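Local coordinates for protein phenolic acid decarboxylase (Sedimentibacter hydroxybenzoicus, PDB 7AE5) that catalyses the reversible, non-oxidative decarboxylation of 4-hydroxybenzoate and 3,4-dihydroxybenzoate with prenylated FMN and manganese, detoxifying phenolic compounds under anaerobic conditions, at residues Gln20-Val24 / Asn47-Phe53; Tyr61-Val67 / Asn302-Leu308; His74-Leu78 / Pro211-Phe215; Pro202-Thr206 / Tyr248-Pro254. All coordinates share one frame. Residues are numbered along the deposited sequence.

Contact 1 of 4, residues Gln20-Val24 / Asn47-Phe53; sequences QLIRV and NQPAVFF
This is the strand pairing of a beta-alpha-beta unit in the N-terminal domain: strands 21-24 and 50-53, joined through helix 33-43, run parallel with axes 4.6 Å apart and inclined by 25°. Leu21 stands beside Ala50 (CA-CA 4.7 Å), Ile22 beside Val51 and Arg23 beside Phe52. Ala50 N donates to Gln20 O (2.9 Å), Ile22 N to Ala50 O (2.9 Å), Phe52 N to Ile22 O (2.8 Å) and Val24 N to Phe52 O (3.0 Å). Small Ala50 leaves a shallow place beside Leu21 (t), whose CG stands 4.5 Å from Ala50 CB while CD2 leans on Phe52 CB (3.6 Å). Arg23 pairs with Glu16. On the other face Ile22 CG1 lodges on Pro49 CG (3.8 Å), and Val24 CG2 sits in the notch formed by Val51 CG1 (3.6 Å) and Phe53 CE2 (4.0 Å). Leu474 and Trp467 of a second subunit cover Ile22 and Val24. Before the strands, Gln20, chi1 and chi2 both m, bends so that NE2 donates to Asn47 O at 3.0 Å.

Contact 2 of 4, residues Tyr61-Val67 / Asn302-Leu308; sequences YSVVTNV and NPIFENL
Tyr61, Val64 and Phe305 organise this parallel edge pairing, in which strand 304-306, from the Rift-related part of the chain, completes the four-stranded sheet of the N-terminal region. The axes lie 4.5 Å apart at 27°; Ser62 pairs with Ile304, Val63 with Phe305 and Val64 with Glu306. Phe305 N donates to Ser62 O (2.9 Å), Val64 N to Phe305 O (3.1 Å) and Asn307 N to Val64 O (3.0 Å). Tyr61 (chi1 m) lays one ring face over the residues before the strand, with Pro303 CD 3.6 Å from the ring centroid and Asn302 CA at 4.2 Å, both CH-pi contacts. Val64 (p) touches Ile304 CG2 (3.7 Å) and Glu306 CB (3.9 Å) through CG1, under helix 8-17. Phe305 (t) meets Val63 CG2 with CD2 at 3.9 Å, then its ring leads off to Leu129 and Pro130. A water accepts from Val67 N (3.0 Å). Three backbone bonds thus tie the strands, Ile304 N turns instead to Glu258, and the buried Glu306 carboxylate is paired with Lys145.

Contact 3 of 4, residues His74-Leu78 / Pro211-Phe215; sequences HALML and PLVTF
Two short helices meet here chiefly through side chains, the last turn of helix 71-77 against the first turn of helix 211-217, in a buried join between the N-terminal and Rift-related parts of the chain. The backbones come closest at Met77 and Pro211, CA-CA 6.1 Å. Leu78 is the first residue to leave helical angles, while Phe215 N bonds back to Pro211 O (3.0 Å) within its own helix.

Apolar packing centres on Met77, which buries the most surface. With chi1 and chi2 t and chi3 p, its extended chain lays CG on Pro211 CB (3.7 Å) and Leu212 CD2 (3.6 Å). Leu212, chi1 and chi2 both m, also brings CD2 to 3.1 Å from Met77 O, and its CD1 lies 4.4 Å from Leu78 CD2.

The aromatic contacts gather at Phe215 (chi1 t). Met77 CE lies over its face, 3.9 Å from the ring centroid, as a CH-pi contact; SD, 4.8 Å from the same centroid and oblique, makes it a Met-aromatic pair. His74 (chi1 t) approaches too, NE2 3.6 Å from Phe215 CE1, the ring planes at 78°.

Helices 86-96 and 227-234 pack around the join. The two segments are therefore joined by apolar, thioether and ring contacts, and polar groups such as His74 ND1, bonded to Gln89, find partners elsewhere.

Contact 4 of 4, residues Pro202-Thr206 / Tyr248-Pro254; sequences PIAIT and YDHLYVP
Pro202 presses CB almost squarely onto the face of the Tyr248 ring, 3.3 Å from its centroid and 4° off the normal, a close CH-pi contact; Tyr248 CE1 is 3.5 Å from that CB. Pro202 CG meets the edge of the His250 ring at NE2 (3.6 Å), which has no polar partner in the model; chi1 p on His250 brings it there. Leu251 (chi1 m, chi2 t) reaches across with CD1 to 3.7 Å from both Pro202 O and Ile203 CA. The partners belong to different sheets of the Rift-related, FMN-binding-clan region: strand 201-207 lies in the large antiparallel sheet, and strand 252-254 edges a small three-stranded one. Their segment axes run 8.2 Å apart and only 3° from parallel, so they pack by side chains. Ala204 CB touches Val253 CG1 at 3.7 Å. Ile203 points away, its side chain about 5 Å from that of Met184, a predicted prenylated FMN-binding residue. Thr206 (p) turns its OG1 to Ser147, and its CG2 rests on Val253 CB (3.9 Å) and Pro254 CD (3.6 Å).

How the contacts relate
Contacts 1 and 2 share one sheet: strands 50-53 and 62-65 are its antiparallel middle pair, with a probable bond from Phe53 N to Val63 O (2.7 Å), and each contact adds a parallel outer strand. Both rely on backbone hydrogen bonds, whereas contacts 3 and 4 join separate elements mainly through apolar side-chain packing, with no hydrogen bonds between the paired segments. Contact 3 lies deepest, about 9 Å from the chain centre to its own, and all its touching residues are buried; contact 4, about 21 Å out, has partly exposed residues at its Pro202 end. Contact 1 also faces a second subunit, which the others do not. Contacts 2 and 3 both tie the N-terminal region to the Rift-related one.

Contact 1 of 4, residues Gln20-Val24 / Asn47-Phe53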
loop_
_atom_site.group_PDB
_atom_site.type_symbol
_atom_site.label_atom_id
_atom_site.label_comp_id
_atom_site.label_asym_id
_atom_site.label_seq_id
_atom_site.Cartn_x
_atom_site.Cartn_y
_atom_site.Cartn_z
ATOM N N GLN C 20 2.361 47.392 19.696
ATOM C CA GLN C 20 2.938 46.055 19.723
ATOM C C GLN C 20 3.965 45.891 20.840
ATOM O O GLN C 20 4.888 45.081 20.726
ATOM C CB GLN C 20 3.564 45.723 18.369
ATOM C CG GLN C 20 2.548 45.466 17.274
ATOM C CD GLN C 20 1.535 44.409 17.663
ATOM O OE1 GLN C 20 0.330 44.663 17.679
ATOM N NE2 GLN C 20 2.019 43.215 17.985
ATOM N N LEU C 21 3.814 46.645 21.926
ATOM C CA LEU C 21 4.731 46.536 23.055
ATOM C C LEU C 21 3.981 46.862 24.338
ATOM O O LEU C 21 3.254 47.858 24.402
ATOM C CB LEU C 21 5.940 47.464 22.876
ATOM C CG LEU C 21 7.173 47.230 23.758
ATOM C CD1 LEU C 21 8.397 47.828 23.095
ATOM C CD2 LEU C 21 7.001 47.824 25.151
ATOM N N ILE C 22 4.169 46.021 25.352
ATOM C CA ILE C 22 3.536 46.182 26.654
ATOM C C ILE C 22 4.612 46.492 27.685
ATOM O O ILE C 22 5.697 45.899 27.663
ATOM C CB ILE C 22 2.741 44.921 27.051
ATOM C CG1 ILE C 22 1.650 44.634 26.019
ATOM C CG2 ILE C 22 2.140 45.072 28.440
ATOM C CD1 ILE C 22 0.569 45.686 25.970
ATOM N N ARG C 23 4.313 47.430 28.580
ATOM C CA ARG C 23 5.190 47.788 29.686
ATOM C C ARG C 23 4.594 47.238 30.974
ATOM O O ARG C 23 3.477 47.609 31.353
ATOM C CB ARG C 23 5.365 49.303 29.781
ATOM C CG ARG C 23 6.224 49.905 28.681
ATOM C CD ARG C 23 7.239 50.887 29.243
ATOM N NE ARG C 23 8.385 51.057 28.357
ATOM C CZ ARG C 23 8.477 51.986 27.414
ATOM N NH1 ARG C 23 7.510 52.867 27.215
ATOM N NH2 ARG C 23 9.569 52.035 26.656
ATOM N N VAL C 24 5.334 46.360 31.639
ATOM C CA VAL C 24 4.899 45.746 32.892
ATOM C C VAL C 24 5.491 46.595 34.011
ATOM O O VAL C 24 6.600 46.351 34.487
ATOM C CB VAL C 24 5.326 44.286 32.984
ATOM C CG1 VAL C 24 4.636 43.606 34.152
ATOM C CG2 VAL C 24 5.021 43.577 31.677
ATOM N N ASN C 47 -1.390 39.339 16.660
ATOM C CA ASN C 47 -0.993 40.667 17.133
ATOM C C ASN C 47 -0.159 40.591 18.408
ATOM O O ASN C 47 -0.158 41.525 19.213
ATOM C CB ASN C 47 -2.211 41.568 17.360
ATOM C CG ASN C 47 -3.054 41.728 16.116
ATOM O OD1 ASN C 47 -2.821 42.625 15.306
ATOM N ND2 ASN C 47 -4.040 40.853 15.954
ATOM N N GLN C 48 0.551 39.484 18.598
ATOM C CA GLN C 48 1.290 39.272 19.834
ATOM C C GLN C 48 2.338 40.364 20.013
ATOM O O GLN C 48 3.164 40.578 19.116
ATOM C CB GLN C 48 1.956 37.898 19.835
ATOM C CG GLN C 48 0.999 36.748 19.587
ATOM C CD GLN C 48 1.139 36.174 18.199
ATOM O OE1 GLN C 48 0.945 36.874 17.205
ATOM N NE2 GLN C 48 1.477 34.891 18.118
ATOM N N PRO C 49 2.337 41.073 21.136
ATOM C CA PRO C 49 3.299 42.155 21.340
ATOM C C PRO C 49 4.571 41.668 22.017
ATOM O O PRO C 49 4.637 40.573 22.582
ATOM C CB PRO C 49 2.532 43.111 22.261
ATOM C CG PRO C 49 1.724 42.179 23.118
ATOM C CD PRO C 49 1.386 40.972 22.256
ATOM N N ALA C 50 5.595 42.508 21.937
ATOM C CA ALA C 50 6.754 42.346 22.795
ATOM C C ALA C 50 6.408 42.830 24.197
ATOM O O ALA C 50 5.527 43.673 24.385
ATOM C CB ALA C 50 7.953 43.116 22.243
ATOM N N VAL C 51 7.095 42.277 25.190
ATOM C CA VAL C 51 6.826 42.583 26.588
ATOM C C VAL C 51 8.093 43.157 27.207
ATOM O O VAL C 51 9.159 42.533 27.144
ATOM C CB VAL C 51 6.341 41.341 27.356
ATOM C CG1 VAL C 51 6.112 41.678 28.814
ATOM C CG2 VAL C 51 5.062 40.806 26.730
ATOM N N PHE C 52 7.972 44.342 27.801
ATOM C CA PHE C 52 9.100 45.086 28.347
ATOM C C PHE C 52 8.959 45.158 29.862
ATOM O O PHE C 52 7.959 45.673 30.372
ATOM C CB PHE C 52 9.158 46.488 27.738
ATOM C CG PHE C 52 10.428 47.234 28.033
ATOM C CD1 PHE C 52 10.544 48.007 29.178
ATOM C CD2 PHE C 52 11.500 47.176 27.159
ATOM C CE1 PHE C 52 11.709 48.700 29.447
ATOM C CE2 PHE C 52 12.669 47.867 27.423
ATOM C CZ PHE C 52 12.773 48.630 28.569
ATOM N N PHE C 53 9.959 44.644 30.576
ATOM C CA PHE C 53 9.975 44.656 32.034
ATOM C C PHE C 53 10.926 45.746 32.511
ATOM O O PHE C 53 12.136 45.665 32.273
ATOM C CB PHE C 53 10.402 43.301 32.596
ATOM C CG PHE C 53 9.529 42.162 32.165
ATOM C CD1 PHE C 53 9.769 41.501 30.973
ATOM C CD2 PHE C 53 8.470 41.747 32.955
ATOM C CE1 PHE C 53 8.972 40.453 30.576
ATOM C CE2 PHE C 53 7.670 40.695 32.561
ATOM C CZ PHE C 53 7.922 40.050 31.371
#

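Contact 2 of 4, residues Tyr61-Val67 / Asn302-Leu308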
loop_
_atom_site.group_PDB
_atom_site.type_symbol
_atom_site.label_atom_id
_atom_site.label_comp_id
_atom_site.label_asym_id
_atom_site.label_seq_id
_atom_site.Cartn_x
_atom_site.Cartn_y
_atom_site.Cartn_z
ATOM N N TYR C 61 18.632 46.658 35.695
ATOM C CA TYR C 61 18.370 47.000 34.298
ATOM C C TYR C 61 17.096 46.341 33.776
ATOM O O TYR C 61 16.302 45.813 34.561
ATOM C CB TYR C 61 19.595 46.608 33.474
ATOM C CG TYR C 61 20.746 47.575 33.635
ATOM C CD1 TYR C 61 20.535 48.858 34.148
ATOM C CD2 TYR C 61 22.057 47.154 33.425
ATOM C CE1 TYR C 61 21.580 49.739 34.323
ATOM C CE2 TYR C 61 23.119 48.014 33.618
ATOM C CZ TYR C 61 22.873 49.311 34.063
ATOM O OH TYR C 61 23.920 50.182 34.260
ATOM N N SER C 62 16.886 46.362 32.462
ATOM C CA SER C 62 15.608 45.984 31.873
ATOM C C SER C 62 15.696 44.675 31.093
ATOM O O SER C 62 16.777 44.198 30.738
ATOM C CB SER C 62 15.093 47.090 30.943
ATOM O OG SER C 62 15.453 48.373 31.423
ATOM N N VAL C 63 14.520 44.106 30.822
ATOM C CA VAL C 63 14.362 42.908 30.004
ATOM C C VAL C 63 13.243 43.156 29.002
ATOM O O VAL C 63 12.212 43.743 29.345
ATOM C CB VAL C 63 14.049 41.662 30.864
ATOM C CG1 VAL C 63 13.493 40.527 30.007
ATOM C CG2 VAL C 63 15.288 41.197 31.592
ATOM N N VAL C 64 13.451 42.722 27.759
ATOM C CA VAL C 64 12.415 42.746 26.735
ATOM C C VAL C 64 12.386 41.386 26.046
ATOM O O VAL C 64 13.437 40.786 25.787
ATOM C CB VAL C 64 12.630 43.895 25.722
ATOM C CG1 VAL C 64 13.842 43.639 24.837
ATOM C CG2 VAL C 64 11.377 44.112 24.881
ATOM N N THR C 65 11.182 40.884 25.781
ATOM C CA THR C 65 11.013 39.555 25.212
ATOM C C THR C 65 9.883 39.576 24.192
ATOM O O THR C 65 9.078 40.510 24.145
ATOM C CB THR C 65 10.734 38.506 26.301
ATOM O OG1 THR C 65 10.889 37.191 25.756
ATOM C CG2 THR C 65 9.324 38.664 26.850
ATOM N N ASN C 66 9.838 38.521 23.371
ATOM C CA ASN C 66 8.855 38.386 22.291
ATOM C C ASN C 66 8.949 39.551 21.309
ATOM O O ASN C 66 7.941 40.030 20.784
ATOM C CB ASN C 66 7.433 38.246 22.841
ATOM C CG ASN C 66 6.522 37.468 21.908
ATOM O OD1 ASN C 66 6.900 36.418 21.388
ATOM N ND2 ASN C 66 5.316 37.982 21.688
ATOM N N VAL C 67 10.177 40.010 21.057
ATOM C CA VAL C 67 10.384 41.143 20.161
ATOM C C VAL C 67 9.991 40.778 18.733
ATOM O O VAL C 67 9.334 41.562 18.037
ATOM C CB VAL C 67 11.844 41.625 20.247
ATOM C CG1 VAL C 67 12.134 42.660 19.172
ATOM C CG2 VAL C 67 12.138 42.185 21.631
ATOM N N ASN C 302 22.391 52.012 30.671
ATOM C CA ASN C 302 21.128 51.349 30.978
ATOM C C ASN C 302 20.754 50.345 29.882
ATOM O O ASN C 302 19.725 50.496 29.221
ATOM C CB ASN C 302 20.011 52.365 31.186
ATOM C CG ASN C 302 20.062 53.021 32.558
ATOM O OD1 ASN C 302 19.184 52.805 33.395
ATOM N ND2 ASN C 302 21.091 53.828 32.794
ATOM N N PRO C 303 21.569 49.310 29.673
ATOM C CA PRO C 303 21.293 48.365 28.588
ATOM C C PRO C 303 20.029 47.565 28.841
ATOM O O PRO C 303 19.569 47.399 29.973
ATOM C CB PRO C 303 22.525 47.455 28.577
ATOM C CG PRO C 303 23.084 47.560 29.941
ATOM C CD PRO C 303 22.787 48.948 30.417
ATOM N N ILE C 304 19.477 47.050 27.746
ATOM C CA ILE C 304 18.229 46.302 27.752
ATOM C C ILE C 304 18.537 44.869 27.342
ATOM O O ILE C 304 19.033 44.626 26.235
ATOM C CB ILE C 304 17.190 46.934 26.815
ATOM C CG1 ILE C 304 16.764 48.303 27.350
ATOM C CG2 ILE C 304 15.995 46.019 26.666
ATOM C CD1 ILE C 304 16.107 49.194 26.318
ATOM N N PHE C 305 18.243 43.926 28.233
ATOM C CA PHE C 305 18.501 42.509 27.985
ATOM C C PHE C 305 17.413 41.978 27.061
ATOM O O PHE C 305 16.327 41.600 27.509
ATOM C CB PHE C 305 18.542 41.737 29.300
ATOM C CG PHE C 305 18.835 40.266 29.144
ATOM C CD1 PHE C 305 19.543 39.793 28.048
ATOM C CD2 PHE C 305 18.410 39.356 30.100
ATOM C CE1 PHE C 305 19.814 38.444 27.907
ATOM C CE2 PHE C 305 18.680 38.004 29.965
ATOM C CZ PHE C 305 19.383 37.548 28.867
ATOM N N GLU C 306 17.705 41.947 25.763
ATOM C CA GLU C 306 16.776 41.402 24.779
ATOM C C GLU C 306 16.938 39.888 24.750
ATOM O O GLU C 306 17.921 39.370 24.211
ATOM C CB GLU C 306 17.026 42.011 23.403
ATOM C CG GLU C 306 16.022 41.562 22.346
ATOM C CD GLU C 306 16.562 41.656 20.931
ATOM O OE1 GLU C 306 17.734 42.050 20.761
ATOM O OE2 GLU C 306 15.810 41.340 19.984
ATOM N N ASN C 307 15.979 39.178 25.336
ATOM C CA ASN C 307 16.025 37.729 25.426
ATOM C C ASN C 307 14.765 37.138 24.813
ATOM O O ASN C 307 13.768 37.831 24.596
ATOM C CB ASN C 307 16.181 37.262 26.877
ATOM C CG ASN C 307 17.066 36.040 27.001
ATOM O OD1 ASN C 307 17.977 35.834 26.198
ATOM N ND2 ASN C 307 16.811 35.225 28.019
ATOM N N LEU C 308 14.822 35.837 24.543
ATOM C CA LEU C 308 13.777 35.139 23.810
ATOM C C LEU C 308 13.259 33.964 24.622
ATOM O O LEU C 308 14.040 33.226 25.232
ATOM C CB LEU C 308 14.307 34.654 22.445
ATOM C CG LEU C 308 13.584 33.576 21.624
ATOM C CD1 LEU C 308 13.895 33.777 20.155
ATOM C CD2 LEU C 308 13.992 32.161 22.033
HETATM O O HOH W 1 12.757 38.860 22.042
#

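Contact 3 of 4, residues His74-Leu78 / Pro211-Phe215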
loop_
_atom_site.group_PDB
_atom_site.type_symbol
_atom_site.label_atom_id
_atom_site.label_comp_id
_atom_site.label_asym_id
_atom_site.label_seq_id
_atom_site.Cartn_x
_atom_site.Cartn_y
_atom_site.Cartn_z
ATOM N N HIS C 74 7.096 41.288 12.909
ATOM C CA HIS C 74 7.906 40.917 11.752
ATOM C C HIS C 74 7.730 41.916 10.616
ATOM O O HIS C 74 8.707 42.300 9.961
ATOM C CB HIS C 74 7.529 39.508 11.294
ATOM C CG HIS C 74 8.528 38.874 10.377
ATOM N ND1 HIS C 74 8.620 39.192 9.039
ATOM C CD2 HIS C 74 9.468 37.924 10.602
ATOM C CE1 HIS C 74 9.577 38.472 8.481
ATOM N NE2 HIS C 74 10.108 37.695 9.408
ATOM N N ALA C 75 6.491 42.346 10.368
ATOM C CA ALA C 75 6.241 43.342 9.331
ATOM C C ALA C 75 6.960 44.647 9.646
ATOM O O ALA C 75 7.634 45.223 8.784
ATOM C CB ALA C 75 4.738 43.578 9.183
ATOM N N LEU C 76 6.831 45.125 10.886
ATOM C CA LEU C 76 7.514 46.353 11.279
ATOM C C LEU C 76 9.026 46.194 11.224
ATOM O O LEU C 76 9.742 47.171 10.974
ATOM C CB LEU C 76 7.076 46.771 12.682
ATOM C CG LEU C 76 5.591 47.086 12.855
ATOM C CD1 LEU C 76 5.235 47.173 14.329
ATOM C CD2 LEU C 76 5.229 48.377 12.138
ATOM N N MET C 77 9.528 44.977 11.456
ATOM C CA MET C 77 10.965 44.742 11.365
ATOM C C MET C 77 11.491 45.125 9.990
ATOM O O MET C 77 12.548 45.754 9.873
ATOM C CB MET C 77 11.277 43.277 11.676
ATOM C CG MET C 77 12.672 42.834 11.261
ATOM S SD MET C 77 12.987 41.082 11.559
ATOM C CE MET C 77 12.360 40.360 10.044
ATOM N N LEU C 78 10.750 44.786 8.940
ATOM C CA LEU C 78 11.138 45.115 7.577
ATOM C C LEU C 78 10.662 46.490 7.139
ATOM O O LEU C 78 10.763 46.816 5.952
ATOM C CB LEU C 78 10.612 44.058 6.610
ATOM C CG LEU C 78 11.156 42.674 6.935
ATOM C CD1 LEU C 78 10.083 41.594 6.845
ATOM C CD2 LEU C 78 12.317 42.409 6.018
ATOM N N PRO C 211 16.640 44.458 14.757
ATOM C CA PRO C 211 15.962 43.183 14.465
ATOM C C PRO C 211 16.456 42.491 13.205
ATOM O O PRO C 211 16.357 41.261 13.114
ATOM C CB PRO C 211 14.484 43.590 14.348
ATOM C CG PRO C 211 14.489 45.084 14.188
ATOM C CD PRO C 211 15.678 45.554 14.960
ATOM N N LEU C 212 16.992 43.232 12.232
ATOM C CA LEU C 212 17.513 42.585 11.031
ATOM C C LEU C 212 18.833 41.879 11.303
ATOM O O LEU C 212 19.164 40.906 10.615
ATOM C CB LEU C 212 17.690 43.600 9.901
ATOM C CG LEU C 212 16.472 43.859 9.014
ATOM C CD1 LEU C 212 15.930 42.559 8.436
ATOM C CD2 LEU C 212 15.400 44.609 9.771
ATOM N N VAL C 213 19.600 42.350 12.286
ATOM C CA VAL C 213 20.843 41.677 12.644
ATOM C C VAL C 213 20.545 40.312 13.249
ATOM O O VAL C 213 21.140 39.299 12.862
ATOM C CB VAL C 213 21.670 42.552 13.601
ATOM C CG1 VAL C 213 22.853 41.768 14.148
ATOM C CG2 VAL C 213 22.132 43.812 12.894
ATOM N N THR C 214 19.618 40.268 14.211
ATOM C CA THR C 214 19.172 38.992 14.761
ATOM C C THR C 214 18.604 38.097 13.668
ATOM O O THR C 214 18.780 36.873 13.701
ATOM C CB THR C 214 18.124 39.230 15.851
ATOM O OG1 THR C 214 18.636 40.157 16.817
ATOM C CG2 THR C 214 17.768 37.926 16.549
ATOM N N PHE C 215 17.924 38.696 12.687
ATOM C CA PHE C 215 17.382 37.931 11.569
ATOM C C PHE C 215 18.493 37.244 10.782
ATOM O O PHE C 215 18.451 36.028 10.562
ATOM C CB PHE C 215 16.562 38.849 10.663
ATOM C CG PHE C 215 15.589 38.123 9.776
ATOM C CD1 PHE C 215 14.515 37.434 10.317
ATOM C CD2 PHE C 215 15.742 38.139 8.399
ATOM C CE1 PHE C 215 13.612 36.773 9.500
ATOM C CE2 PHE C 215 14.844 37.480 7.577
ATOM C CZ PHE C 215 13.779 36.796 8.129
#

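Contact 4 of 4, residues Pro202-Thr206 / Tyr248-Pro254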
loop_
_atom_site.group_PDB
_atom_site.type_symbol
_atom_site.label_atom_id
_atom_site.label_comp_id
_atom_site.label_asym_id
_atom_site.label_seq_id
_atom_site.Cartn_x
_atom_site.Cartn_y
_atom_site.Cartn_z
ATOM N N PRO C 202 38.953 33.568 19.940
ATOM C CA PRO C 202 38.156 34.738 20.322
ATOM C C PRO C 202 36.807 34.777 19.622
ATOM O O PRO C 202 36.687 34.470 18.434
ATOM C CB PRO C 202 39.034 35.924 19.894
ATOM C CG PRO C 202 40.135 35.348 19.026
ATOM C CD PRO C 202 39.922 33.875 18.878
ATOM N N ILE C 203 35.780 35.151 20.389
ATOM C CA ILE C 203 34.444 35.400 19.862
ATOM C C ILE C 203 33.892 36.658 20.518
ATOM O O ILE C 203 34.381 37.117 21.553
ATOM C CB ILE C 203 33.463 34.221 20.088
ATOM C CG1 ILE C 203 32.883 34.260 21.503
ATOM C CG2 ILE C 203 34.127 32.878 19.810
ATOM C CD1 ILE C 203 31.782 33.252 21.729
ATOM N N ALA C 204 32.859 37.217 19.893
ATOM C CA ALA C 204 32.105 38.333 20.442
ATOM C C ALA C 204 30.632 37.955 20.496
ATOM O O ALA C 204 30.090 37.396 19.538
ATOM C CB ALA C 204 32.294 39.603 19.610
ATOM N N ILE C 205 29.992 38.254 21.622
ATOM C CA ILE C 205 28.596 37.904 21.862
ATOM C C ILE C 205 27.826 39.205 22.039
ATOM O O ILE C 205 27.993 39.898 23.050
ATOM C CB ILE C 205 28.435 36.994 23.087
ATOM C CG1 ILE C 205 29.227 35.700 22.901
ATOM C CG2 ILE C 205 26.972 36.683 23.337
ATOM C CD1 ILE C 205 29.421 34.922 24.181
ATOM N N THR C 206 26.988 39.541 21.063
ATOM C CA THR C 206 26.222 40.779 21.087
ATOM C C THR C 206 24.774 40.502 21.469
ATOM O O THR C 206 24.155 39.556 20.968
ATOM C CB THR C 206 26.277 41.489 19.732
ATOM O OG1 THR C 206 25.507 40.757 18.771
ATOM C CG2 THR C 206 27.718 41.601 19.250
ATOM N N TYR C 248 39.880 42.436 20.012
ATOM C CA TYR C 248 40.172 41.579 18.870
ATOM C C TYR C 248 39.982 42.369 17.584
ATOM O O TYR C 248 38.900 42.914 17.341
ATOM C CB TYR C 248 39.288 40.332 18.903
ATOM C CG TYR C 248 39.451 39.552 20.191
ATOM C CD1 TYR C 248 40.684 39.019 20.548
ATOM C CD2 TYR C 248 38.385 39.376 21.064
ATOM C CE1 TYR C 248 40.848 38.315 21.728
ATOM C CE2 TYR C 248 38.539 38.674 22.248
ATOM C CZ TYR C 248 39.772 38.146 22.574
ATOM O OH TYR C 248 39.934 37.446 23.748
ATOM N N ASP C 249 41.035 42.421 16.764
ATOM C CA ASP C 249 41.026 43.266 15.574
ATOM C C ASP C 249 40.135 42.687 14.481
ATOM O O ASP C 249 39.476 43.434 13.747
ATOM C CB ASP C 249 42.454 43.443 15.056
ATOM C CG ASP C 249 43.344 44.178 16.039
ATOM O OD1 ASP C 249 42.813 44.714 17.034
ATOM O OD2 ASP C 249 44.574 44.220 15.817
ATOM N N HIS C 250 40.105 41.362 14.354
ATOM C CA HIS C 250 39.379 40.692 13.282
ATOM C C HIS C 250 37.883 40.563 13.548
ATOM O O HIS C 250 37.157 40.099 12.662
ATOM C CB HIS C 250 39.959 39.294 13.037
ATOM C CG HIS C 250 39.962 38.413 14.250
ATOM N ND1 HIS C 250 40.087 38.901 15.533
ATOM C CD2 HIS C 250 39.822 37.072 14.373
ATOM C CE1 HIS C 250 40.047 37.898 16.393
ATOM N NE2 HIS C 250 39.886 36.777 15.713
ATOM N N LEU C 251 37.407 40.949 14.727
ATOM C CA LEU C 251 36.007 40.795 15.103
ATOM C C LEU C 251 35.321 42.153 15.123
ATOM O O LEU C 251 35.813 43.094 15.759
ATOM C CB LEU C 251 35.884 40.117 16.469
ATOM C CG LEU C 251 36.321 38.651 16.498
ATOM C CD1 LEU C 251 36.103 38.046 17.873
ATOM C CD2 LEU C 251 35.584 37.859 15.429
ATOM N N TYR C 252 34.184 42.243 14.433
ATOM C CA TYR C 252 33.413 43.468 14.325
ATOM C C TYR C 252 31.993 43.208 14.813
ATOM O O TYR C 252 31.377 42.186 14.487
ATOM C CB TYR C 252 33.401 44.007 12.887
ATOM C CG TYR C 252 34.686 44.726 12.509
ATOM C CD1 TYR C 252 35.882 44.026 12.374
ATOM C CD2 TYR C 252 34.706 46.098 12.293
ATOM C CE1 TYR C 252 37.057 44.673 12.033
ATOM C CE2 TYR C 252 35.877 46.753 11.952
ATOM C CZ TYR C 252 37.048 46.037 11.824
ATOM O OH TYR C 252 38.215 46.687 11.484
ATOM N N VAL C 253 31.509 44.138 15.618
ATOM C CA VAL C 253 30.210 44.038 16.269
ATOM C C VAL C 253 29.363 45.195 15.761
ATOM O O VAL C 253 29.902 46.207 15.285
ATOM C CB VAL C 253 30.352 44.025 17.809
ATOM C CG1 VAL C 253 31.366 42.962 18.240
ATOM C CG2 VAL C 253 30.757 45.387 18.322
ATOM N N PRO C 254 28.031 45.082 15.838
ATOM C CA PRO C 254 27.195 46.218 15.455
ATOM C C PRO C 254 27.278 47.384 16.426
ATOM O O PRO C 254 27.328 47.220 17.649
ATOM C CB PRO C 254 25.805 45.585 15.361
ATOM C CG PRO C 254 25.921 44.201 16.093
ATOM C CD PRO C 254 27.249 44.191 16.724
#